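Local atomic coordinates of CRISPR pre-crRNA endoribonuclease Cas5d (Mannheimia succiniciproducens, PDB entry 3KG4), a protein that cleaves precursor CRISPR RNA without needing a metal cofactor, as part of the maturation of crRNA for antiviral defence. Residues R8-G13 against P162-I168; Y59-P63 against L174-L179; W12-F18 against V110-Y116. One frame throughout, in Å; residues are numbered along the deposited sequence.

Interaction 1. Residues R8-G13 against P162-I168; sequences RLHIWG and PAHFALI
The indole of W12 lies across H164 and continues over the backbone of the opposite strand. H164 CB sits over the five-membered ring, 3.7 Å from its centroid and 24° off the normal, a CH-pi contact. Further along, the six-membered ring carries CZ3 to within 3.7 Å of F165 C, and the CB of A166 meets the indole at its rim, in the ring plane. W12 CG stands between the backbone N and the carbonyl carbon (chi1 62°). On the side away from H164 the indole meets H10 of its own strand obliquely, W12 CE3 standing 3.6 Å above the centre of the imidazole. At the other end, H10 CB touches I168 CG1 (3.9 Å), while R8 and I168 meet through their CB atoms.

On the reverse face F165 CB touches both L9 CD1 and I11 CG2, the latter at 3.9 Å. Helix 35-45 backs this apolar layer, I41 and I45 packing on L9, and helix 135-146 receives L167.

Holding both layers is an antiparallel ladder. H10 and A166 exchange two hydrogen bonds, W12 and H164 two more, and I168 N adds a bond of 2.8 Å to R8 O. I11 CA and F165 CA, a non-hydrogen-bonded pair, point their hydrogens at H164 O and H10 O. Beyond the last rung a water joins R8 N to I168 O, and the guanidinium of R8 goes to E119 in a salt bridge. Strand 164-167 is thus an edge of the seven-stranded antiparallel sheet, with the apolar L9, I11, F165 and L167 on the helix-covered face and H10, W12, H164 and A166 on the other; the ladder satisfies the N and O of these last four, L9 and I11 turn theirs to strand 114-124, and carbon and peptide contacts hold the indole.

Interaction 2. Residues Y59-P63 against L174-L179; sequences YVLKP and LPLSQL
Y59 offers one ring face to L174, whose CD2 stands almost over the centre of the phenol, 4.2 Å from the centroid and 11° off the normal. The other methyl, L174 CD1, reaches Y59 CE1 at 3.9 Å, and the leucine side chain crosses the tyrosine at about a right angle. The phenol oxygen is held elsewhere, by a hydrogen bond to E119 on strand 114-124.

L61 makes the next apolar step: its CD1 meets the ring of P175 at CB (3.7 Å) and CG. Although the CB of L61 leaves the backbone away from 174-179, CG stands anti to the carbonyl carbon (chi1 -57°) and the chain then extends, which brings CD1 back to the proline ring and CD2 toward the carbonyls of P175 and L176.

Past this point the backbone takes part. Q178 N donates to L61 O at 2.6 Å, nearly straight (165°) and in the carbonyl plane. S177 OG lies 3.0 Å from V60 O, and L179 CD1 packs against that same oxygen. K62 and Q178 run side by side, with K62 CE 3.5 Å from Q178 OE1.

The contact lays the irregular segment 174-179 over the end of strand 51-60, near the surface of the sheet. Its chemistry is mainly apolar, methyls and proline carbons against a ring and a leucine, with one short backbone hydrogen bond setting the register of the two segments at Q178.

Interaction 3. Residues W12-F18 against V110-Y116; sequences WGDYACF and VLKDVAY
Two antiparallel segments bend together: W12 and G13 pair with A115 and V114, Y15 and A16 with K112 and L111, each segment turning a corner, at D14 or D113. The hydrogen bonds G13 N to V114 O and V114 N to G13 O are both 3.0 Å, and A16 and L111 exchange another two. At the corner D113 N reaches D14 O at 2.6 Å and 171°, but from above the carbonyl plane. D113 takes a positive phi (58°) as its strand changes direction.

Across the bend A16 CB packs on V114 CG2 (4.0 Å), a methyl of strand 15-16, in the small sheet, meeting one of strand 114-124, in the large one. The paired strands pass in this way from the seven-stranded antiparallel sheet of 7-13 and 114-124 into the small mixed sheet of 15-16 and 107-112, within a Cas5-family protein of the RAMP clan.

Y15 and K112 lie side by side; the ammonium forms its salt bridge with E67. V110 CG2 meets Y15 CD1 (3.9 Å) and V110 CG1 the CB of C17. Inside, L111 CD1 comes to the edge of the F18 ring, the side chains crossing at about a right angle. F18 slides past Y116, its CE2 3.8 Å from Y116 OH. Like charges stand close where D14 OD1 lies 3.9 Å from D113 OD1, carboxylate planes 83° apart; D113 OD2 pairs with R65, which would probably ease the repulsion.

In the fold
From the N terminus, strand 7-13 takes part in interactions 1 and 3, sharing W12 and G13. It pairs with 164-167 on one side and with 114-124 on the other, so interaction 3 closes a loop of 91 residues nested inside the 148-residue loop closed by interaction 1. Interaction 2 crosses both: its first segment, ending strand 51-60, falls inside each loop, while 174-179 comes after 162-168. Strands 164-167, 7-13, 114-124 and 51-60 are successive neighbours in the large sheet, and 174-179 runs across it so that P175 touches I168 and H10. Interaction 3 also joins this sheet to the small mixed one.

Interaction 1. Residues R8-G13 against P162-I168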
loop_
_atom_site.group_PDB
_atom_site.type_symbol
_atom_site.label_atom_id
_atom_site.label_comp_id
_atom_site.label_asym_id
_atom_site.label_seq_id
_atom_site.Cartn_x
_atom_site.Cartn_y
_atom_site.Cartn_z
ATOM N N ARG A 8 -7.629 5.751 5.699
ATOM C CA ARG A 8 -6.203 5.879 5.912
ATOM C C ARG A 8 -5.742 4.783 6.868
ATOM O O ARG A 8 -6.299 4.604 7.985
ATOM C CB ARG A 8 -5.854 7.243 6.505
ATOM C CG ARG A 8 -6.042 8.386 5.544
ATOM C CD ARG A 8 -5.904 9.698 6.255
ATOM N NE ARG A 8 -5.786 10.797 5.317
ATOM C CZ ARG A 8 -5.729 12.075 5.675
ATOM N NH1 ARG A 8 -5.802 12.427 6.963
ATOM N NH2 ARG A 8 -5.592 13.002 4.740
ATOM N N LEU A 9 -4.730 4.052 6.424
ATOM C CA LEU A 9 -4.154 2.941 7.174
ATOM C C LEU A 9 -2.656 3.188 7.333
ATOM O O LEU A 9 -1.912 3.355 6.353
ATOM C CB LEU A 9 -4.433 1.586 6.476
ATOM C CG LEU A 9 -4.049 0.315 7.261
ATOM C CD1 LEU A 9 -5.042 0.037 8.429
ATOM C CD2 LEU A 9 -3.933 -0.901 6.319
ATOM N N HIS A 10 -2.223 3.227 8.578
ATOM C CA HIS A 10 -0.824 3.284 8.944
ATOM C C HIS A 10 -0.270 1.866 8.923
ATOM O O HIS A 10 -0.864 0.939 9.513
ATOM C CB HIS A 10 -0.700 3.905 10.346
ATOM C CG HIS A 10 0.714 4.113 10.808
ATOM N ND1 HIS A 10 1.063 4.128 12.136
ATOM C CD2 HIS A 10 1.871 4.271 10.115
ATOM C CE1 HIS A 10 2.366 4.336 12.250
ATOM N NE2 HIS A 10 2.879 4.442 11.034
ATOM N N ILE A 11 0.801 1.648 8.166
ATOM C CA ILE A 11 1.454 0.329 8.109
ATOM C C ILE A 11 2.941 0.465 8.349
ATOM O O ILE A 11 3.542 1.469 7.981
ATOM C CB ILE A 11 1.159 -0.415 6.759
ATOM C CG1 ILE A 11 1.752 0.353 5.553
ATOM C CG2 ILE A 11 -0.339 -0.644 6.621
ATOM C CD1 ILE A 11 1.594 -0.367 4.168
ATOM N N TRP A 12 3.536 -0.536 8.996
ATOM C CA TRP A 12 4.958 -0.541 9.195
ATOM C C TRP A 12 5.507 -1.962 9.330
ATOM O O TRP A 12 4.756 -2.934 9.497
ATOM C CB TRP A 12 5.315 0.285 10.421
ATOM C CG TRP A 12 4.730 -0.267 11.672
ATOM C CD1 TRP A 12 5.353 -1.096 12.553
ATOM C CD2 TRP A 12 3.397 -0.053 12.196
ATOM N NE1 TRP A 12 4.494 -1.419 13.601
ATOM C CE2 TRP A 12 3.297 -0.791 13.408
ATOM C CE3 TRP A 12 2.284 0.668 11.759
ATOM C CZ2 TRP A 12 2.130 -0.809 14.196
ATOM C CZ3 TRP A 12 1.115 0.658 12.557
ATOM C CH2 TRP A 12 1.059 -0.078 13.764
ATOM N N GLY A 13 6.822 -2.064 9.272
ATOM C CA GLY A 13 7.497 -3.367 9.326
ATOM C C GLY A 13 8.987 -3.187 9.369
ATOM O O GLY A 13 9.506 -2.193 8.897
ATOM N N PRO A 162 5.657 -9.643 7.618
ATOM C CA PRO A 162 4.325 -9.153 7.920
ATOM C C PRO A 162 4.244 -7.617 8.007
ATOM O O PRO A 162 5.214 -6.932 8.397
ATOM C CB PRO A 162 3.973 -9.836 9.260
ATOM C CG PRO A 162 5.221 -10.271 9.864
ATOM C CD PRO A 162 6.356 -10.125 8.827
ATOM N N ALA A 163 3.079 -7.106 7.630
ATOM C CA ALA A 163 2.741 -5.702 7.738
ATOM C C ALA A 163 1.888 -5.537 8.998
ATOM O O ALA A 163 0.815 -6.133 9.122
ATOM C CB ALA A 163 1.966 -5.266 6.518
ATOM N N HIS A 164 2.419 -4.801 9.953
ATOM C CA HIS A 164 1.654 -4.318 11.085
ATOM C C HIS A 164 0.897 -3.081 10.666
ATOM O O HIS A 164 1.361 -2.330 9.795
ATOM C CB HIS A 164 2.579 -3.988 12.209
ATOM C CG HIS A 164 3.406 -5.152 12.638
ATOM N ND1 HIS A 164 4.779 -5.087 12.759
ATOM C CD2 HIS A 164 3.060 -6.431 12.916
ATOM C CE1 HIS A 164 5.238 -6.274 13.126
ATOM N NE2 HIS A 164 4.216 -7.107 13.224
ATOM N N PHE A 165 -0.256 -2.850 11.294
ATOM C CA PHE A 165 -1.144 -1.802 10.845
ATOM C C PHE A 165 -2.011 -1.211 11.939
ATOM O O PHE A 165 -2.283 -1.869 12.961
ATOM C CB PHE A 165 -2.020 -2.298 9.697
ATOM C CG PHE A 165 -2.962 -3.433 10.060
ATOM C CD1 PHE A 165 -4.151 -3.191 10.751
ATOM C CD2 PHE A 165 -2.669 -4.745 9.693
ATOM C CE1 PHE A 165 -5.021 -4.245 11.067
ATOM C CE2 PHE A 165 -3.523 -5.803 10.019
ATOM C CZ PHE A 165 -4.708 -5.547 10.696
ATOM N N ALA A 166 -2.469 0.019 11.688
ATOM C CA ALA A 166 -3.343 0.747 12.615
ATOM C C ALA A 166 -4.182 1.709 11.766
ATOM O O ALA A 166 -3.646 2.389 10.853
ATOM C CB ALA A 166 -2.509 1.485 13.647
ATOM N N LEU A 167 -5.494 1.704 11.975
ATOM C CA LEU A 167 -6.345 2.641 11.273
ATOM C C LEU A 167 -5.948 4.053 11.687
ATOM O O LEU A 167 -5.544 4.295 12.827
ATOM C CB LEU A 167 -7.823 2.385 11.552
ATOM C CG LEU A 167 -8.817 3.180 10.703
ATOM C CD1 LEU A 167 -8.957 2.610 9.279
ATOM C CD2 LEU A 167 -10.191 3.221 11.375
ATOM N N ILE A 168 -6.005 4.977 10.742
ATOM C CA ILE A 168 -5.891 6.386 11.076
ATOM C C ILE A 168 -7.321 6.869 10.855
ATOM O O ILE A 168 -7.720 7.121 9.734
ATOM C CB ILE A 168 -4.897 7.133 10.170
ATOM C CG1 ILE A 168 -3.475 6.593 10.344
ATOM C CG2 ILE A 168 -4.965 8.681 10.401
ATOM C CD1 ILE A 168 -2.580 7.459 11.188
HETATM O O HOH W 1 -9.342 5.806 8.083
#

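Interaction 2. Residues Y59-P63 against L174-L179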
loop_
_atom_site.group_PDB
_atom_site.type_symbol
_atom_site.label_atom_id
_atom_site.label_comp_id
_atom_site.label_asym_id
_atom_site.label_seq_id
_atom_site.Cartn_x
_atom_site.Cartn_y
_atom_site.Cartn_z
ATOM N N TYR A 59 1.854 7.791 1.582
ATOM C CA TYR A 59 2.770 8.597 2.369
ATOM C C TYR A 59 3.940 7.757 2.819
ATOM O O TYR A 59 3.749 6.728 3.466
ATOM C CB TYR A 59 2.084 9.129 3.614
ATOM C CG TYR A 59 0.901 10.009 3.371
ATOM C CD1 TYR A 59 0.998 11.400 3.463
ATOM C CD2 TYR A 59 -0.332 9.461 3.037
ATOM C CE1 TYR A 59 -0.149 12.205 3.269
ATOM C CE2 TYR A 59 -1.439 10.241 2.815
ATOM C CZ TYR A 59 -1.361 11.607 2.961
ATOM O OH TYR A 59 -2.524 12.330 2.753
ATOM N N VAL A 60 5.148 8.210 2.518
ATOM C CA VAL A 60 6.366 7.499 2.853
ATOM C C VAL A 60 7.014 8.178 4.033
ATOM O O VAL A 60 7.468 9.322 3.914
ATOM C CB VAL A 60 7.386 7.504 1.700
ATOM C CG1 VAL A 60 8.628 6.756 2.114
ATOM C CG2 VAL A 60 6.784 6.889 0.485
ATOM N N LEU A 61 7.105 7.451 5.148
ATOM C CA LEU A 61 7.419 8.036 6.465
ATOM C C LEU A 61 8.869 7.890 6.891
ATOM O O LEU A 61 9.362 8.679 7.695
ATOM C CB LEU A 61 6.521 7.400 7.541
ATOM C CG LEU A 61 5.025 7.519 7.288
ATOM C CD1 LEU A 61 4.240 6.878 8.429
ATOM C CD2 LEU A 61 4.668 8.995 7.121
ATOM N N LYS A 62 9.565 6.881 6.374
ATOM C CA LYS A 62 10.876 6.575 6.860
ATOM C C LYS A 62 11.902 6.546 5.722
ATOM O O LYS A 62 11.553 6.263 4.591
ATOM C CB LYS A 62 10.849 5.250 7.610
ATOM C CG LYS A 62 10.222 5.354 8.999
ATOM C CD LYS A 62 10.337 4.044 9.730
ATOM C CE LYS A 62 10.520 4.222 11.226
ATOM N NZ LYS A 62 10.370 2.914 11.953
ATOM N N PRO A 63 13.158 6.897 6.025
ATOM C CA PRO A 63 14.185 6.932 4.997
ATOM C C PRO A 63 14.302 5.590 4.274
ATOM O O PRO A 63 14.141 4.548 4.878
ATOM C CB PRO A 63 15.475 7.248 5.779
ATOM C CG PRO A 63 15.013 7.721 7.112
ATOM C CD PRO A 63 13.726 7.053 7.371
ATOM N N LEU A 174 -1.893 12.322 10.998
ATOM C CA LEU A 174 -0.969 11.520 10.189
ATOM C C LEU A 174 0.331 11.453 10.971
ATOM O O LEU A 174 0.747 12.462 11.557
ATOM C CB LEU A 174 -0.714 12.131 8.796
ATOM C CG LEU A 174 -1.839 12.124 7.738
ATOM C CD1 LEU A 174 -1.629 13.274 6.724
ATOM C CD2 LEU A 174 -1.940 10.788 7.001
ATOM N N PRO A 175 0.987 10.272 11.000
ATOM C CA PRO A 175 2.361 10.262 11.528
ATOM C C PRO A 175 3.220 11.288 10.819
ATOM O O PRO A 175 2.996 11.571 9.646
ATOM C CB PRO A 175 2.862 8.856 11.190
ATOM C CG PRO A 175 1.629 8.038 10.902
ATOM C CD PRO A 175 0.587 8.979 10.420
ATOM N N LEU A 176 4.206 11.840 11.514
ATOM C CA LEU A 176 5.131 12.789 10.889
ATOM C C LEU A 176 6.100 11.973 10.031
ATOM O O LEU A 176 6.360 10.814 10.342
ATOM C CB LEU A 176 5.874 13.630 11.943
ATOM C CG LEU A 176 6.355 12.915 13.213
ATOM C CD1 LEU A 176 7.389 13.780 13.965
ATOM C CD2 LEU A 176 5.190 12.535 14.166
ATOM N N SER A 177 6.554 12.547 8.924
ATOM C CA SER A 177 7.577 11.921 8.099
ATOM C C SER A 177 8.860 12.013 8.911
ATOM O O SER A 177 9.073 13.006 9.623
ATOM C CB SER A 177 7.772 12.649 6.753
ATOM O OG SER A 177 7.447 11.834 5.603
ATOM N N GLN A 178 9.727 11.015 8.779
ATOM C CA GLN A 178 11.089 11.146 9.264
ATOM C C GLN A 178 12.021 11.219 8.060
ATOM O O GLN A 178 13.159 10.795 8.126
ATOM C CB GLN A 178 11.421 9.956 10.158
ATOM C CG GLN A 178 10.571 9.874 11.425
ATOM C CD GLN A 178 10.985 8.711 12.299
ATOM O OE1 GLN A 178 10.524 7.587 12.108
ATOM N NE2 GLN A 178 11.862 8.973 13.265
ATOM N N LEU A 179 11.528 11.761 6.949
ATOM C CA LEU A 179 12.301 11.818 5.714
ATOM C C LEU A 179 13.289 12.981 5.723
ATOM O O LEU A 179 12.938 14.046 6.225
ATOM C CB LEU A 179 11.373 11.998 4.521
ATOM C CG LEU A 179 10.623 10.763 4.040
ATOM C CD1 LEU A 179 9.882 11.078 2.735
ATOM C CD2 LEU A 179 11.540 9.568 3.898
#

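Interaction 3. Residues W12-F18 against V110-Y116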
loop_
_atom_site.group_PDB
_atom_site.type_symbol
_atom_site.label_atom_id
_atom_site.label_comp_id
_atom_site.label_asym_id
_atom_site.label_seq_id
_atom_site.Cartn_x
_atom_site.Cartn_y
_atom_site.Cartn_z
ATOM N N TRP A 12 3.536 -0.536 8.996
ATOM C CA TRP A 12 4.958 -0.541 9.195
ATOM C C TRP A 12 5.507 -1.962 9.330
ATOM O O TRP A 12 4.756 -2.934 9.497
ATOM C CB TRP A 12 5.315 0.285 10.421
ATOM C CG TRP A 12 4.730 -0.267 11.672
ATOM C CD1 TRP A 12 5.353 -1.096 12.553
ATOM C CD2 TRP A 12 3.397 -0.053 12.196
ATOM N NE1 TRP A 12 4.494 -1.419 13.601
ATOM C CE2 TRP A 12 3.297 -0.791 13.408
ATOM C CE3 TRP A 12 2.284 0.668 11.759
ATOM C CZ2 TRP A 12 2.130 -0.809 14.196
ATOM C CZ3 TRP A 12 1.115 0.658 12.557
ATOM C CH2 TRP A 12 1.059 -0.078 13.764
ATOM N N GLY A 13 6.822 -2.064 9.272
ATOM C CA GLY A 13 7.497 -3.367 9.326
ATOM C C GLY A 13 8.987 -3.187 9.369
ATOM O O GLY A 13 9.506 -2.193 8.897
ATOM N N ASP A 14 9.694 -4.156 9.944
ATOM C CA ASP A 14 11.146 -4.077 10.009
ATOM C C ASP A 14 11.756 -4.303 8.632
ATOM O O ASP A 14 12.828 -3.805 8.365
ATOM C CB ASP A 14 11.709 -5.123 10.980
ATOM C CG ASP A 14 11.412 -4.797 12.460
ATOM O OD1 ASP A 14 10.917 -3.688 12.764
ATOM O OD2 ASP A 14 11.677 -5.686 13.304
ATOM N N TYR A 15 11.085 -5.102 7.810
ATOM C CA TYR A 15 11.484 -5.417 6.423
ATOM C C TYR A 15 10.329 -5.396 5.417
ATOM O O TYR A 15 9.148 -5.640 5.769
ATOM C CB TYR A 15 12.127 -6.798 6.367
ATOM C CG TYR A 15 13.347 -6.935 7.213
ATOM C CD1 TYR A 15 14.564 -6.378 6.809
ATOM C CD2 TYR A 15 13.293 -7.592 8.450
ATOM C CE1 TYR A 15 15.696 -6.505 7.589
ATOM C CE2 TYR A 15 14.421 -7.718 9.238
ATOM C CZ TYR A 15 15.616 -7.183 8.801
ATOM O OH TYR A 15 16.734 -7.311 9.575
ATOM N N ALA A 16 10.656 -5.109 4.154
ATOM C CA ALA A 16 9.678 -5.155 3.060
ATOM C C ALA A 16 10.380 -5.519 1.766
ATOM O O ALA A 16 11.521 -5.169 1.559
ATOM C CB ALA A 16 8.957 -3.800 2.874
ATOM N N CYS A 17 9.670 -6.177 0.884
ATOM C CA CYS A 17 10.203 -6.476 -0.414
ATOM C C CYS A 17 9.098 -6.416 -1.460
ATOM O O CYS A 17 8.291 -7.340 -1.597
ATOM C CB CYS A 17 10.911 -7.848 -0.444
ATOM S SG CYS A 17 11.797 -8.025 -2.000
ATOM N N PHE A 18 9.048 -5.283 -2.164
ATOM C CA PHE A 18 8.128 -5.081 -3.251
ATOM C C PHE A 18 8.898 -5.313 -4.536
ATOM O O PHE A 18 9.559 -4.418 -5.091
ATOM C CB PHE A 18 7.544 -3.676 -3.186
ATOM C CG PHE A 18 7.023 -3.336 -1.850
ATOM C CD1 PHE A 18 5.853 -3.934 -1.369
ATOM C CD2 PHE A 18 7.729 -2.485 -1.013
ATOM C CE1 PHE A 18 5.379 -3.618 -0.057
ATOM C CE2 PHE A 18 7.265 -2.178 0.256
ATOM C CZ PHE A 18 6.096 -2.740 0.734
ATOM N N VAL A 110 16.256 -6.061 0.224
ATOM C CA VAL A 110 14.965 -5.680 0.757
ATOM C C VAL A 110 15.059 -4.339 1.476
ATOM O O VAL A 110 16.161 -3.882 1.855
ATOM C CB VAL A 110 14.457 -6.761 1.723
ATOM C CG1 VAL A 110 14.473 -8.158 1.016
ATOM C CG2 VAL A 110 15.265 -6.770 3.012
ATOM N N LEU A 111 13.914 -3.687 1.598
ATOM C CA LEU A 111 13.828 -2.477 2.394
ATOM C C LEU A 111 13.920 -2.834 3.834
ATOM O O LEU A 111 13.438 -3.899 4.268
ATOM C CB LEU A 111 12.516 -1.745 2.113
ATOM C CG LEU A 111 12.409 -1.104 0.728
ATOM C CD1 LEU A 111 10.934 -0.795 0.416
ATOM C CD2 LEU A 111 13.290 0.186 0.587
ATOM N N LYS A 112 14.508 -1.935 4.600
ATOM C CA LYS A 112 14.571 -2.075 6.032
ATOM C C LYS A 112 13.845 -0.913 6.719
ATOM O O LYS A 112 14.013 0.239 6.327
ATOM C CB LYS A 112 16.042 -2.121 6.457
ATOM C CG LYS A 112 16.274 -2.276 7.909
ATOM C CD LYS A 112 17.777 -2.312 8.209
ATOM C CE LYS A 112 18.017 -2.772 9.635
ATOM N NZ LYS A 112 17.847 -4.255 9.711
ATOM N N ASP A 113 13.070 -1.244 7.754
ATOM C CA ASP A 113 12.445 -0.273 8.670
ATOM C C ASP A 113 11.541 0.719 7.940
ATOM O O ASP A 113 11.846 1.908 7.818
ATOM C CB ASP A 113 13.485 0.471 9.499
ATOM C CG ASP A 113 14.228 -0.442 10.471
ATOM O OD1 ASP A 113 13.608 -1.363 11.084
ATOM O OD2 ASP A 113 15.443 -0.199 10.639
ATOM N N VAL A 114 10.435 0.210 7.437
ATOM C CA VAL A 114 9.557 0.991 6.615
ATOM C C VAL A 114 8.309 1.355 7.414
ATOM O O VAL A 114 7.915 0.622 8.330
ATOM C CB VAL A 114 9.069 0.207 5.356
ATOM C CG1 VAL A 114 10.221 -0.188 4.471
ATOM C CG2 VAL A 114 8.267 -1.037 5.742
ATOM N N ALA A 115 7.676 2.437 6.990
ATOM C CA ALA A 115 6.340 2.799 7.432
ATOM C C ALA A 115 5.685 3.706 6.425
ATOM O O ALA A 115 6.306 4.652 5.898
ATOM C CB ALA A 115 6.408 3.478 8.795
ATOM N N TYR A 116 4.410 3.446 6.187
ATOM C CA TYR A 116 3.640 4.217 5.245
ATOM C C TYR A 116 2.269 4.574 5.803
ATOM O O TYR A 116 1.789 3.922 6.727
ATOM C CB TYR A 116 3.427 3.457 3.939
ATOM C CG TYR A 116 4.691 2.806 3.381
ATOM C CD1 TYR A 116 5.592 3.533 2.599
ATOM C CD2 TYR A 116 4.988 1.477 3.641
ATOM C CE1 TYR A 116 6.728 2.954 2.132
ATOM C CE2 TYR A 116 6.162 0.893 3.147
ATOM C CZ TYR A 116 7.004 1.633 2.378
ATOM O OH TYR A 116 8.180 1.089 1.894
#